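Local coordinates for uncharacterized protein (Helicobacter pylori, PDB 4O5J) that probably mediates adhesion of the bacterium to host tissue by binding sialylated carbohydrates through its extracellular domain, at residues A[107-112]-A[124-129]. Numbering follows the deposited sequence.
Sequences TFFVGK and QGNPPF
Asn126 turns its carboxamide onto the backbone of Val110 and uses both ends of it. Its OD1 accepts the amide N of Val110 at 2.8 Å, a nearly straight bond (167° at the hydrogen) whose donor lies slightly tilted from the carbonyl plane. In return, ND2 of Asn126 donates to Val110 O, also at 2.8 Å, reaching a lone pair in the plane of that carbonyl; the bond is more bent, and the acceptor lies out of the amide plane of Asn126. CG of Asn126 is anti to its own backbone N (chi1 -155°), which carries CG toward Val110, and the isopropyl CB of Val110 rests against OD1 at 3.5 Å. ND2 has a second acceptor, Ala121 O, so one asparagine amide joins the strand to the chain that follows strand 118-120. Beside this polar pair, CD and CG of Pro127 lie against Phe108 O, CD at 3.1 Å.

Farther on, Phe129 approaches the Phe109 ring edge-to-face, centroids 5.0 Å apart and planes at 62°. Its CD1 stands over the centre of the Phe109 ring, 3.7 Å from CE2 of Phe109, while its CB makes an off-centre CH-pi contact. Pro127 O lies in plane at the edge of the same ring, near CD1 of Phe109. Backbone hydrogen bonds join Phe109 to Met144 in the parallel partner strand 143-144 and to Cys142 beside it, itself disulfide-bonded to Cys136.

Asn126 thus engages both N and O of Val110, as a neighbouring strand's backbone could, alongside a Val110–Ala121 backbone hydrogen bond and the pairing with 143-144: a loop leading into helix 130-135 is fixed to strand 109-110 by side-chain-to-backbone bonds and aromatic packing in the adhesion domain.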
ATOM      1  N   THR A 107       6.227   4.984  26.208  1.00 27.66           N
ATOM      2  CA  THR A 107       4.912   5.435  26.647  1.00 27.21           C
ATOM      3  C   THR A 107       4.332   4.395  27.606  1.00 32.87           C
ATOM      4  O   THR A 107       3.131   4.408  27.922  1.00 34.82           O
ATOM      5  CB  THR A 107       3.985   5.618  25.439  1.00 31.22           C
ATOM      6  OG1 THR A 107       3.825   4.350  24.795  1.00 27.72           O
ATOM      7  CG2 THR A 107       4.568   6.630  24.455  1.00 25.96           C
ATOM      8  N   PHE A 108       5.191   3.492  28.105  1.00 29.25           N
ATOM      9  CA  PHE A 108       4.764   2.480  29.095  1.00 25.49           C
ATOM     10  C   PHE A 108       5.945   2.177  30.014  1.00 30.43           C
ATOM     11  O   PHE A 108       7.096   2.535  29.718  1.00 35.16           O
ATOM     12  CB  PHE A 108       4.297   1.210  28.365  1.00 23.42           C
ATOM     13  CG  PHE A 108       5.285   0.708  27.338  1.00 31.30           C
ATOM     14  CD1 PHE A 108       6.333  -0.186  27.716  1.00 30.19           C
ATOM     15  CD2 PHE A 108       5.196   1.113  26.011  1.00 28.70           C
ATOM     16  CE1 PHE A 108       7.257  -0.655  26.756  1.00 32.97           C
ATOM     17  CE2 PHE A 108       6.105   0.629  25.045  1.00 29.41           C
ATOM     18  CZ  PHE A 108       7.161  -0.241  25.423  1.00 30.55           C
ATOM     19  N   PHE A 109       5.664   1.506  31.134  1.00 31.14           N
ATOM     20  CA  PHE A 109       6.669   1.164  32.119  1.00 26.65           C
ATOM     21  C   PHE A 109       7.056  -0.337  31.994  1.00 29.49           C
ATOM     22  O   PHE A 109       6.185  -1.223  32.016  1.00 32.57           O
ATOM     23  CB  PHE A 109       6.126   1.400  33.515  1.00 28.73           C
ATOM     24  CG  PHE A 109       7.069   1.010  34.617  1.00 32.94           C
ATOM     25  CD1 PHE A 109       8.185   1.795  34.924  1.00 33.57           C
ATOM     26  CD2 PHE A 109       6.835  -0.177  35.354  1.00 34.65           C
ATOM     27  CE1 PHE A 109       9.069   1.410  35.947  1.00 32.70           C
ATOM     28  CE2 PHE A 109       7.694  -0.544  36.387  1.00 35.69           C
ATOM     29  CZ  PHE A 109       8.810   0.263  36.705  1.00 34.46           C
ATOM     30  N   VAL A 110       8.343  -0.614  31.810  1.00 31.72           N
ATOM     31  CA  VAL A 110       8.805  -2.008  31.700  1.00 35.26           C
ATOM     32  C   VAL A 110       9.311  -2.440  33.060  1.00 35.81           C
ATOM     33  O   VAL A 110      10.278  -1.891  33.569  1.00 37.79           O
ATOM     34  CB  VAL A 110       9.912  -2.185  30.680  1.00 30.93           C
ATOM     35  CG1 VAL A 110      10.491  -3.639  30.727  1.00 27.34           C
ATOM     36  CG2 VAL A 110       9.426  -1.849  29.291  1.00 26.25           C
ATOM     37  N   GLY A 111       8.640  -3.408  33.667  1.00 38.07           N
ATOM     38  CA  GLY A 111       9.130  -3.999  34.912  1.00 49.51           C
ATOM     39  C   GLY A 111       7.933  -4.576  35.688  1.00 69.60           C
ATOM     40  O   GLY A 111       6.792  -4.677  35.144  1.00 74.23           O
ATOM     41  N   LYS A 112       8.167  -4.956  36.954  1.00 81.49           N
ATOM     42  CA  LYS A 112       7.157  -5.645  37.780  1.00 84.53           C
ATOM     43  C   LYS A 112       6.430  -4.575  38.565  1.00 90.69           C
ATOM     44  O   LYS A 112       7.027  -3.648  39.122  1.00 84.12           O
ATOM     45  CB  LYS A 112       7.730  -6.785  38.658  1.00 80.72           C
ATOM     46  CG  LYS A 112       9.259  -6.982  38.635  1.00103.18           C
ATOM     47  CD  LYS A 112       9.903  -7.447  37.279  1.00 92.55           C
ATOM     48  CE  LYS A 112      11.146  -6.623  36.825  1.00 75.37           C
ATOM     49  NZ  LYS A 112      11.658  -7.008  35.447  1.00 62.29           N
ATOM     50  N   GLN A 124      17.270   0.747  28.455  1.00 30.11           N
ATOM     51  CA  GLN A 124      17.413   2.090  27.928  1.00 28.73           C
ATOM     52  C   GLN A 124      16.052   2.591  27.424  1.00 28.80           C
ATOM     53  O   GLN A 124      15.410   1.947  26.591  1.00 31.43           O
ATOM     54  CB  GLN A 124      18.398   2.029  26.780  1.00 31.04           C
ATOM     55  CG  GLN A 124      19.146   3.288  26.565  1.00 28.10           C
ATOM     56  CD  GLN A 124      20.193   3.161  25.505  1.00 31.03           C
ATOM     57  OE1 GLN A 124      20.226   2.177  24.782  1.00 37.00           O
ATOM     58  NE2 GLN A 124      21.044   4.138  25.382  1.00 38.44           N
ATOM     59  N   GLY A 125      15.595   3.756  27.920  1.00 25.85           N
ATOM     60  CA  GLY A 125      14.337   4.353  27.454  1.00 19.06           C
ATOM     61  C   GLY A 125      13.195   4.145  28.427  1.00 31.36           C
ATOM     62  O   GLY A 125      12.099   4.737  28.245  1.00 31.00           O
ATOM     63  N   ASN A 126      13.401   3.357  29.481  1.00 27.43           N
ATOM     64  CA  ASN A 126      12.338   3.063  30.423  1.00 27.81           C
ATOM     65  C   ASN A 126      12.008   4.329  31.254  1.00 21.28           C
ATOM     66  O   ASN A 126      12.875   4.877  31.869  1.00 31.59           O
ATOM     67  CB  ASN A 126      12.754   1.961  31.378  1.00 24.06           C
ATOM     68  CG  ASN A 126      11.577   1.186  31.978  1.00 34.57           C
ATOM     69  OD1 ASN A 126      10.452   1.221  31.459  1.00 29.06           O
ATOM     70  ND2 ASN A 126      11.862   0.389  33.029  1.00 27.00           N
ATOM     71  N   PRO A 127      10.744   4.773  31.250  1.00 24.82           N
ATOM     72  CA  PRO A 127      10.428   5.986  32.036  1.00 26.06           C
ATOM     73  C   PRO A 127      10.348   5.636  33.489  1.00 31.28           C
ATOM     74  O   PRO A 127      10.214   4.472  33.828  1.00 32.21           O
ATOM     75  CB  PRO A 127       9.000   6.367  31.558  1.00 26.60           C
ATOM     76  CG  PRO A 127       8.351   5.096  31.119  1.00 21.55           C
ATOM     77  CD  PRO A 127       9.553   4.201  30.539  1.00 20.31           C
ATOM     78  N   PRO A 128      10.409   6.641  34.382  1.00 27.66           N
ATOM     79  CA  PRO A 128      10.226   6.302  35.783  1.00 33.41           C
ATOM     80  C   PRO A 128       8.800   5.775  36.096  1.00 38.43           C
ATOM     81  O   PRO A 128       7.846   6.083  35.383  1.00 35.49           O
ATOM     82  CB  PRO A 128      10.476   7.623  36.508  1.00 27.59           C
ATOM     83  CG  PRO A 128      10.234   8.668  35.468  1.00 30.85           C
ATOM     84  CD  PRO A 128      10.628   8.082  34.154  1.00 29.32           C
ATOM     85  N   PHE A 129       8.681   5.011  37.185  1.00 36.48           N
ATOM     86  CA  PHE A 129       7.431   4.393  37.552  1.00 35.79           C
ATOM     87  C   PHE A 129       6.340   5.435  37.872  1.00 40.27           C
ATOM     88  O   PHE A 129       5.156   5.182  37.597  1.00 38.72           O
ATOM     89  CB  PHE A 129       7.632   3.548  38.769  1.00 37.27           C
ATOM     90  CG  PHE A 129       6.408   2.839  39.201  1.00 42.62           C
ATOM     91  CD1 PHE A 129       5.776   1.914  38.355  1.00 42.99           C
ATOM     92  CD2 PHE A 129       5.883   3.050  40.462  1.00 56.83           C
ATOM     93  CE1 PHE A 129       4.620   1.232  38.757  1.00 52.84           C
ATOM     94  CE2 PHE A 129       4.748   2.342  40.871  1.00 68.58           C
ATOM     95  CZ  PHE A 129       4.123   1.435  40.009  1.00 56.88           C
TER